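PDB 3GXV: replicative DNA helicase from Helicobacter pylori, which probably unwinds duplex DNA at the replication fork as an ATP-driven hexamer, its N-terminal domain, the part present here, being linked with helicase-primase interaction. Local coordinates for residues B[18-22]-B[45-49]; B[51-55]-B[67-72]. One frame throughout, in Å; residues are numbered along the deposited sequence.

Contact 1 of 2, residues B[18-22]-B[45-49]; sequences LSGIV and NGLFF
Leu18 reaches from helix 3-23 into the cleft between the two phenylalanine rings of helix 43-57, its CD1 3.7 Å from CD2 of Phe48 and its CD2 3.9 Å from CD1 of Phe49. Its mt rotamer (chi1 -69°, chi2 178°) extends the side chain straight at the other helix, so that CD1 also lies 3.5 Å from the carbonyl O of Asn45 and 3.7 Å from Asn45 CB; the two methyls of the fork let one leucine touch Asn45 and Phe48 with CD1 and Phe49 with CD2. Within the segments Val22 N bonds Leu18 O at 3.2 Å and Phe49 N bonds Asn45 O at 2.9 Å; they run nearly parallel at 24° with their axes 11.5 Å apart at closest approach. The nearest CA atoms, those of Leu18 and Phe49, are still 7.1 Å apart, a gap that large side chains must fill. This is the hydrophobic centre of the all-helical DnaB-type N-terminal domain, where helices 27-32 and 79-87 close over the pair: Ile28 and Val31 pack on Ile21 and Phe49, and Ile85 packs on Leu18 and Phe48. Phe48 (chi1 -173°, chi2 90°) points toward helix 3-23 and receives CG2 of Val22 at its ring edge, 4.0 Å from CZ. Phe49, also t in chi1 (-167°), leaves its helix sideways; CD1 of Ile21, extended by an mt rotamer, meets its edge 3.8 Å from CE1. No hydrogen bond crosses the interface: Ser19 turns away, its OG hydrogen-bonded to Ala88 O, and Asn45 ND2 is hydrogen-bonded to Glu14 OE1.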
# COMPACT_ATOMS: atom_id res chain seq x y z
N LEU B 18 -10.34 8.88 -0.64
CA LEU B 18 -9.93 7.51 -0.35
C LEU B 18 -9.02 7.00 -1.47
O LEU B 18 -8.07 6.26 -1.23
CB LEU B 18 -11.16 6.59 -0.22
CG LEU B 18 -12.12 6.72 0.98
CD1 LEU B 18 -13.26 5.72 0.83
CD2 LEU B 18 -11.38 6.47 2.28
N SER B 19 -9.34 7.40 -2.70
CA SER B 19 -8.54 7.04 -3.86
C SER B 19 -7.18 7.71 -3.71
O SER B 19 -6.17 7.14 -4.10
CB SER B 19 -9.20 7.51 -5.15
OG SER B 19 -8.28 7.44 -6.22
N GLY B 20 -7.17 8.91 -3.15
CA GLY B 20 -5.92 9.63 -2.95
C GLY B 20 -5.03 8.94 -1.93
O GLY B 20 -3.81 8.90 -2.08
N ILE B 21 -5.64 8.39 -0.89
CA ILE B 21 -4.92 7.67 0.17
C ILE B 21 -4.28 6.40 -0.39
O ILE B 21 -3.21 5.98 0.07
CB ILE B 21 -5.88 7.28 1.32
CG1 ILE B 21 -6.33 8.54 2.06
CG2 ILE B 21 -5.21 6.28 2.26
CD1 ILE B 21 -7.24 8.27 3.23
N VAL B 22 -4.94 5.81 -1.39
CA VAL B 22 -4.44 4.60 -2.03
C VAL B 22 -3.20 4.90 -2.87
O VAL B 22 -2.37 4.03 -3.09
CB VAL B 22 -5.53 3.96 -2.91
CG1 VAL B 22 -4.95 2.82 -3.74
CG2 VAL B 22 -6.67 3.44 -2.02
N ASN B 45 -17.77 3.75 2.41
CA ASN B 45 -16.54 4.53 2.31
C ASN B 45 -15.91 4.61 3.69
O ASN B 45 -14.69 4.63 3.82
CB ASN B 45 -16.82 5.95 1.80
CG ASN B 45 -17.22 5.98 0.33
OD1 ASN B 45 -17.00 5.02 -0.41
ND2 ASN B 45 -17.80 7.09 -0.10
N GLY B 46 -16.74 4.67 4.73
CA GLY B 46 -16.23 4.70 6.08
C GLY B 46 -15.63 3.34 6.38
O GLY B 46 -14.54 3.22 6.95
N LEU B 47 -16.34 2.28 6.00
CA LEU B 47 -15.86 0.92 6.22
C LEU B 47 -14.48 0.77 5.57
O LEU B 47 -13.57 0.15 6.15
CB LEU B 47 -16.86 -0.10 5.64
CG LEU B 47 -16.56 -1.60 5.79
CD1 LEU B 47 -15.94 -1.90 7.15
CD2 LEU B 47 -17.86 -2.40 5.61
N PHE B 48 -14.35 1.34 4.37
CA PHE B 48 -13.09 1.31 3.63
C PHE B 48 -12.03 2.05 4.45
O PHE B 48 -10.95 1.52 4.70
CB PHE B 48 -13.24 2.01 2.28
CG PHE B 48 -12.03 1.88 1.39
CD1 PHE B 48 -11.92 0.81 0.52
CD2 PHE B 48 -11.03 2.84 1.41
CE1 PHE B 48 -10.81 0.70 -0.33
CE2 PHE B 48 -9.92 2.74 0.57
CZ PHE B 48 -9.81 1.67 -0.31
N PHE B 49 -12.34 3.27 4.88
CA PHE B 49 -11.40 4.06 5.68
C PHE B 49 -10.94 3.26 6.90
O PHE B 49 -9.79 3.34 7.33
CB PHE B 49 -12.07 5.36 6.15
CG PHE B 49 -11.10 6.38 6.71
CD1 PHE B 49 -10.02 6.82 5.95
CD2 PHE B 49 -11.25 6.85 8.01
CE1 PHE B 49 -9.10 7.71 6.48
CE2 PHE B 49 -10.33 7.76 8.55
CZ PHE B 49 -9.26 8.18 7.79

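Contact 2 of 2, residues B[51-55]-B[67-72]; sequences IALKL and IRQKMP
Ile51 and Lys70 lose the most surface, 84 Å² each, Ile51 as the buried core and Lys70 at the edge; their CA atoms, 6.6 Å apart, are the closest pair. Residues 51-55 are a turn of helix 43-57; residues 67-69 end helix 64-69, and Lys70 (phi/psi -88°/9°) is the first to leave helical geometry, before Met71 extends (-75°/126°) into Pro72. Ile51, in an mt rotamer, places CG2 3.6 Å from CB of Lys70 and 4.2 Å from CD1 of Ile67, while its CD1 lies 3.5 Å from CG of Met71 and 3.9 Å from CD of Pro72. Ile67, with 60 Å² covered, turns its mm side chain so that CD1 sits 3.6 Å from CD1 of Leu55, and Phe86 of helix 79-87 packs on it. Thus, within the DnaB N-terminal domain, the C-terminal end of helix 64-69 and the turn after it pack on the side of helix 43-57, beta-branched Ile51 meeting both. Lys70 CG lies 3.9 Å from Leu55 CD2 and Lys70 NZ 3.4 Å from Lys54 CE; the methylenes pack, but the two lysine NZ atoms, 4.8 Å apart, would repel and give no bond across the contact.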
# COMPACT_ATOMS: atom_id res chain seq x y z
N ILE B 51 -10.80 -0.20 7.27
CA ILE B 51 -9.86 -1.26 6.91
C ILE B 51 -8.50 -0.66 6.58
O ILE B 51 -7.46 -1.26 6.86
CB ILE B 51 -10.38 -2.07 5.69
CG1 ILE B 51 -11.67 -2.81 6.06
CG2 ILE B 51 -9.32 -3.07 5.26
CD1 ILE B 51 -12.47 -3.31 4.86
N ALA B 52 -8.51 0.54 6.00
CA ALA B 52 -7.26 1.20 5.64
C ALA B 52 -6.51 1.59 6.90
O ALA B 52 -5.30 1.35 7.00
CB ALA B 52 -7.55 2.44 4.78
N LEU B 53 -7.21 2.19 7.85
CA LEU B 53 -6.61 2.59 9.12
C LEU B 53 -5.94 1.37 9.75
O LEU B 53 -4.83 1.47 10.27
CB LEU B 53 -7.66 3.14 10.08
CG LEU B 53 -8.37 4.44 9.65
CD1 LEU B 53 -9.42 4.80 10.70
CD2 LEU B 53 -7.35 5.56 9.48
N LYS B 54 -6.63 0.24 9.70
CA LYS B 54 -6.11 -1.01 10.26
C LYS B 54 -4.87 -1.50 9.50
O LYS B 54 -3.89 -1.91 10.11
CB LYS B 54 -7.20 -2.09 10.27
CG LYS B 54 -6.68 -3.49 10.56
CD LYS B 54 -7.77 -4.45 11.03
CE LYS B 54 -9.00 -4.45 10.14
NZ LYS B 54 -9.80 -3.20 10.26
N LEU B 55 -4.92 -1.44 8.17
CA LEU B 55 -3.80 -1.87 7.34
C LEU B 55 -2.56 -1.02 7.53
O LEU B 55 -1.44 -1.51 7.39
CB LEU B 55 -4.18 -1.84 5.85
CG LEU B 55 -5.11 -2.92 5.30
CD1 LEU B 55 -5.40 -2.64 3.82
CD2 LEU B 55 -4.45 -4.29 5.49
N ILE B 67 -7.00 -4.60 0.55
CA ILE B 67 -8.27 -4.06 1.02
C ILE B 67 -9.28 -5.17 0.97
O ILE B 67 -10.10 -5.31 1.87
CB ILE B 67 -8.76 -2.88 0.15
CG1 ILE B 67 -7.88 -1.65 0.39
CG2 ILE B 67 -10.20 -2.56 0.48
CD1 ILE B 67 -7.92 -1.13 1.81
N ARG B 68 -9.21 -5.98 -0.08
CA ARG B 68 -10.15 -7.07 -0.25
C ARG B 68 -9.79 -8.25 0.65
O ARG B 68 -10.66 -9.04 1.01
CB ARG B 68 -10.18 -7.52 -1.70
CG ARG B 68 -10.56 -6.43 -2.68
CD ARG B 68 -11.25 -7.05 -3.88
NE ARG B 68 -10.83 -6.48 -5.16
CZ ARG B 68 -10.87 -5.19 -5.46
NH1 ARG B 68 -11.30 -4.31 -4.57
NH2 ARG B 68 -10.49 -4.78 -6.67
N GLN B 69 -8.51 -8.38 0.98
CA GLN B 69 -8.08 -9.46 1.85
C GLN B 69 -8.46 -9.15 3.30
O GLN B 69 -8.85 -10.03 4.05
CB GLN B 69 -6.56 -9.67 1.76
CG GLN B 69 -6.10 -10.53 0.59
CD GLN B 69 -4.65 -10.96 0.73
OE1 GLN B 69 -4.26 -11.54 1.75
NE2 GLN B 69 -3.84 -10.70 -0.29
N LYS B 70 -8.35 -7.88 3.68
CA LYS B 70 -8.66 -7.46 5.05
C LYS B 70 -10.13 -7.11 5.31
O LYS B 70 -10.46 -6.59 6.37
CB LYS B 70 -7.78 -6.27 5.44
CG LYS B 70 -7.51 -6.17 6.93
CD LYS B 70 -6.63 -7.33 7.40
CE LYS B 70 -6.58 -7.40 8.91
NZ LYS B 70 -7.94 -7.60 9.47
N MET B 71 -11.00 -7.40 4.35
CA MET B 71 -12.43 -7.14 4.52
C MET B 71 -13.05 -8.18 5.46
O MET B 71 -12.95 -9.38 5.23
CB MET B 71 -13.13 -7.16 3.16
CG MET B 71 -13.52 -5.78 2.65
SD MET B 71 -14.53 -5.86 1.16
CE MET B 71 -13.43 -5.12 -0.01
N PRO B 72 -13.74 -7.71 6.52
CA PRO B 72 -14.41 -8.52 7.56
C PRO B 72 -15.11 -9.83 7.19
O PRO B 72 -15.37 -10.67 8.05
CB PRO B 72 -15.36 -7.51 8.23
CG PRO B 72 -15.62 -6.52 7.16
CD PRO B 72 -14.27 -6.33 6.54

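In the fold
Helix 43-57 serves both contacts: its earlier turn packs on helix 3-23 in contact 1, the next on helix 64-69 and the turn after it in contact 2. Contact 1 is the deeper, its centre about 6 Å from the centre of the chain against about 14 Å for contact 2, with five of six touching residues buried against four of seven. It combines aromatic rings with aliphatic groups, whereas contact 2 grades from isoleucine and leucine into lysine methylenes and an exposed proline. The two centres lie about 10 Å apart and the packing is continuous, since CE1 of Phe48 touches CG2 of Ile67 at 3.4 Å. Near contact 2, Gln69 also hydrogen-bonds Gln11 of the second subunit; no other chain touches the segments of contact 1.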